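Local coordinates for aspartate-semialdehyde dehydrogenase (Thermus thermophilus, PDB 2YV3), which probably catalyses the NADPH-dependent reductive dephosphorylation of L-aspartyl-4-phosphate to L-aspartate semialdehyde, an early step towards lysine, methionine and threonine, at residues G7-V12 against I50-L55; L79-A82 against L87-D90. All coordinates share one frame; numbering follows the deposited sequence.

How the contacts relate
Read from the N terminus, the chain leaves strand 3-6 and enters the glycine-rich turn of contact 1. That contact closes when strand 48-54 brings 50-55 against it, spanning 37 residues with most of helix 11-22, strands 31-34 and 42-45 and the start of 48-54. Contact 2 opens afterwards and closes over four residues, where helix 70-83 turns back into strand 87-90. The two are in series, neither nested nor crossed. Contact 1 ties the predicted nucleotide-binding turn to the half of the Rossmann sheet holding strand 48-54; contact 2 ties helix 70-83 to strand 87-90 in the other half. Their centres lie about 17 Å apart, but Leu55 CD1 packs 3.7 Å from Trp81 CZ2.

Contact 1 of 2, residues G7-V12 against I50-L55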
# COMPACT_ATOMS: atom_id res chain seq x y z
N GLY A 7 9.01 -29.16 9.11
CA GLY A 7 8.91 -28.23 8.00
C GLY A 7 10.23 -27.74 7.40
O GLY A 7 10.24 -27.10 6.36
N ALA A 8 11.34 -28.05 8.06
CA ALA A 8 12.68 -27.65 7.61
C ALA A 8 12.80 -26.79 6.35
O ALA A 8 12.90 -25.57 6.42
CB ALA A 8 13.57 -28.88 7.45
N THR A 9 12.80 -27.45 5.20
CA THR A 9 12.97 -26.84 3.88
C THR A 9 12.14 -25.63 3.41
O THR A 9 12.29 -25.16 2.28
CB THR A 9 12.86 -27.94 2.82
OG1 THR A 9 11.49 -28.33 2.68
CG2 THR A 9 13.66 -29.16 3.27
N GLY A 10 11.27 -25.12 4.28
CA GLY A 10 10.45 -23.98 3.91
C GLY A 10 11.11 -22.64 4.22
O GLY A 10 12.22 -22.58 4.76
N ALA A 11 10.42 -21.55 3.88
CA ALA A 11 10.94 -20.22 4.12
C ALA A 11 11.11 -19.99 5.62
O ALA A 11 12.17 -19.60 6.09
CB ALA A 11 10.00 -19.19 3.54
N VAL A 12 10.07 -20.24 6.39
CA VAL A 12 10.14 -20.08 7.82
C VAL A 12 11.13 -21.12 8.38
O VAL A 12 12.11 -20.77 9.05
CB VAL A 12 8.73 -20.29 8.46
CG1 VAL A 12 8.83 -20.29 9.98
CG2 VAL A 12 7.79 -19.19 7.99
N ILE A 50 23.01 -31.14 8.14
CA ILE A 50 22.05 -31.96 8.88
C ILE A 50 20.98 -32.51 7.96
O ILE A 50 20.48 -31.79 7.09
CB ILE A 50 21.37 -31.13 10.00
CG1 ILE A 50 22.40 -30.75 11.06
CG2 ILE A 50 20.20 -31.89 10.60
CD1 ILE A 50 23.32 -31.87 11.46
N PRO A 51 20.61 -33.79 8.14
CA PRO A 51 19.59 -34.46 7.34
C PRO A 51 18.18 -34.01 7.67
O PRO A 51 17.95 -33.39 8.70
CB PRO A 51 19.82 -35.93 7.67
CG PRO A 51 20.19 -35.88 9.12
CD PRO A 51 21.15 -34.70 9.17
N VAL A 52 17.24 -34.32 6.77
CA VAL A 52 15.82 -33.96 6.92
C VAL A 52 14.96 -35.22 6.85
O VAL A 52 14.71 -35.73 5.77
CB VAL A 52 15.34 -33.00 5.79
CG1 VAL A 52 13.87 -32.62 6.00
CG2 VAL A 52 16.21 -31.76 5.77
N GLU A 53 14.51 -35.71 7.99
CA GLU A 53 13.69 -36.90 8.03
C GLU A 53 12.27 -36.62 7.62
O GLU A 53 11.73 -35.55 7.89
CB GLU A 53 13.68 -37.48 9.44
CG GLU A 53 15.05 -37.50 10.08
CD GLU A 53 16.11 -37.94 9.11
OE1 GLU A 53 16.05 -39.11 8.65
OE2 GLU A 53 17.00 -37.11 8.79
N PRO A 54 11.63 -37.57 6.92
CA PRO A 54 10.24 -37.31 6.54
C PRO A 54 9.45 -37.60 7.80
O PRO A 54 9.91 -38.36 8.64
CB PRO A 54 9.99 -38.33 5.43
CG PRO A 54 10.86 -39.48 5.85
CD PRO A 54 12.14 -38.81 6.30
N LEU A 55 8.29 -37.00 7.95
CA LEU A 55 7.50 -37.22 9.15
C LEU A 55 6.89 -38.61 9.25
O LEU A 55 6.18 -39.05 8.34
CB LEU A 55 6.41 -36.16 9.28
CG LEU A 55 6.92 -34.91 9.98
CD1 LEU A 55 5.75 -34.02 10.39
CD2 LEU A 55 7.73 -35.31 11.21
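The amide Gly10 N closes the turn that presents Ala8 and Thr9 to Val52: it donates to Gly7 O over 3.1 Å and, more weakly, to Ala8 O. With its backbone folded in this way, the turn meets strand 48-54 through methyl groups alone. Ala8 CB heads for the strand and lies 4.0 Å from Val52 CG1, the branch set anti to its own backbone N (chi1 -178°). Val52 CG2 is only slightly farther from that methyl, so the isopropyl group turns both its branches to the loop. Thr9 adds a looser contact at the margin, with CG2 4.4 Å from both Val52 CG1 and Val52 CG2. Its chi1 of 74° divides the side chain's work, directing CG2 to the valine while OG1 makes a weak hydrogen bond with the hydroxyl of Ser38. Thr9 to Val12, and Ser38, are predicted to bind NADP(+), so the apolar patch lies directly beside the probable cofactor site. The arrangement illustrates how the glycine-rich turn of a Rossmann fold, between strand 3-6 and helix 11-22, can rest on a strand that is not its sequence neighbour. Leu43 of strand 42-45 touches all three contact residues, and Ala34 of strand 31-34 packs on Val52. Strand 48-54 runs between these two strands, antiparallel to 42-45 and parallel to 31-34.

Contact 2 of 2, residues L79-A82 against L87-D90; sequences LVWA and LVVD
Trp81 meets Val88 first with its CB, which lies 4.0 Å from Val88 CG2 where the last turn of helix 70-83 packs on the strand. From there CG is set anti to the carbonyl carbon (chi1 -69°), and the indole runs on alongside the valine. Val88 CG1 stands at the ring's edge, near its plane, with Trp81 CE3 the closest ring atom at 4.5 Å; the ring is therefore flanked by this methyl and not covered by it. Farther out the indole leaves strand 87-90 behind, Trp81 CZ2 reaching Leu55 CD1, while the side chain also touches Val65 of strand 64-67.

Val88 supplies the other half of the fit by dividing its branches. CG1 is anti to the backbone N (chi1 -169°) and points along the indole, whereas CG2 settles against Ala82, 3.8 Å from Ala82 N and 3.9 Å from Ala82 CB. One methyl thus touches two successive residues of the helix in van der Waals contact, the apolar pairs being the CB atoms of Trp81 and Ala82 on Val88 CG2. The chain reverses nearby, with Ala82 CA only 5.5 Å from Leu87 CA.

This is the second half of a beta-alpha-beta crossover, in which the end of a helix packs on the strand that follows it. Strand 87-90 runs parallel to its neighbours 64-67 and 119-121, and Val65 and Ile119 from these strands both touch Val88. Helix 70-83 covers this side of the sheet, while helix 319-327 packs on Val89, on the opposite side.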
# COMPACT_ATOMS: atom_id res chain seq x y z
N LEU A 79 -1.39 -32.55 19.00
CA LEU A 79 -1.57 -33.36 20.19
C LEU A 79 -0.61 -34.55 20.29
O LEU A 79 0.02 -34.77 21.33
CB LEU A 79 -3.00 -33.87 20.28
CG LEU A 79 -4.14 -32.86 20.40
CD1 LEU A 79 -3.93 -31.96 21.62
CD2 LEU A 79 -4.21 -32.06 19.12
N VAL A 80 -0.51 -35.32 19.21
CA VAL A 80 0.35 -36.50 19.18
C VAL A 80 1.75 -36.20 19.73
O VAL A 80 2.37 -37.03 20.43
CB VAL A 80 0.51 -37.03 17.74
CG1 VAL A 80 0.19 -38.52 17.69
CG2 VAL A 80 -0.43 -36.27 16.81
N TRP A 81 2.23 -35.00 19.44
CA TRP A 81 3.54 -34.59 19.87
C TRP A 81 3.66 -34.13 21.33
O TRP A 81 4.48 -34.66 22.10
CB TRP A 81 4.05 -33.51 18.93
CG TRP A 81 4.34 -34.02 17.56
CD1 TRP A 81 4.81 -35.25 17.24
CD2 TRP A 81 4.27 -33.28 16.35
NE1 TRP A 81 5.05 -35.33 15.89
CE2 TRP A 81 4.73 -34.12 15.31
CE3 TRP A 81 3.87 -31.97 16.02
CZ2 TRP A 81 4.80 -33.72 13.98
CZ3 TRP A 81 3.95 -31.56 14.69
CH2 TRP A 81 4.41 -32.44 13.69
N ALA A 82 2.86 -33.14 21.71
CA ALA A 82 2.91 -32.62 23.07
C ALA A 82 2.64 -33.72 24.07
O ALA A 82 2.97 -33.60 25.25
CB ALA A 82 1.90 -31.51 23.25
N LEU A 87 7.09 -29.67 23.68
CA LEU A 87 6.37 -28.39 23.70
C LEU A 87 6.14 -28.03 22.25
O LEU A 87 7.08 -28.02 21.48
CB LEU A 87 7.18 -27.28 24.35
CG LEU A 87 6.23 -26.14 24.72
CD1 LEU A 87 5.77 -26.39 26.17
CD2 LEU A 87 6.87 -24.78 24.59
N VAL A 88 4.90 -27.74 21.87
CA VAL A 88 4.63 -27.43 20.48
C VAL A 88 4.27 -25.99 20.14
O VAL A 88 3.27 -25.45 20.61
CB VAL A 88 3.53 -28.34 19.88
CG1 VAL A 88 3.49 -28.17 18.37
CG2 VAL A 88 3.76 -29.79 20.27
N VAL A 89 5.12 -25.39 19.32
CA VAL A 89 4.94 -24.03 18.84
C VAL A 89 4.68 -24.20 17.35
O VAL A 89 5.54 -24.70 16.60
CB VAL A 89 6.20 -23.18 19.06
CG1 VAL A 89 5.87 -21.73 18.87
CG2 VAL A 89 6.74 -23.42 20.46
N ASP A 90 3.50 -23.79 16.92
CA ASP A 90 3.12 -23.91 15.52
C ASP A 90 2.90 -22.55 14.87
O ASP A 90 2.16 -21.72 15.39
CB ASP A 90 1.85 -24.76 15.44
CG ASP A 90 1.32 -24.89 14.02
OD1 ASP A 90 2.04 -25.40 13.15
OD2 ASP A 90 0.16 -24.47 13.78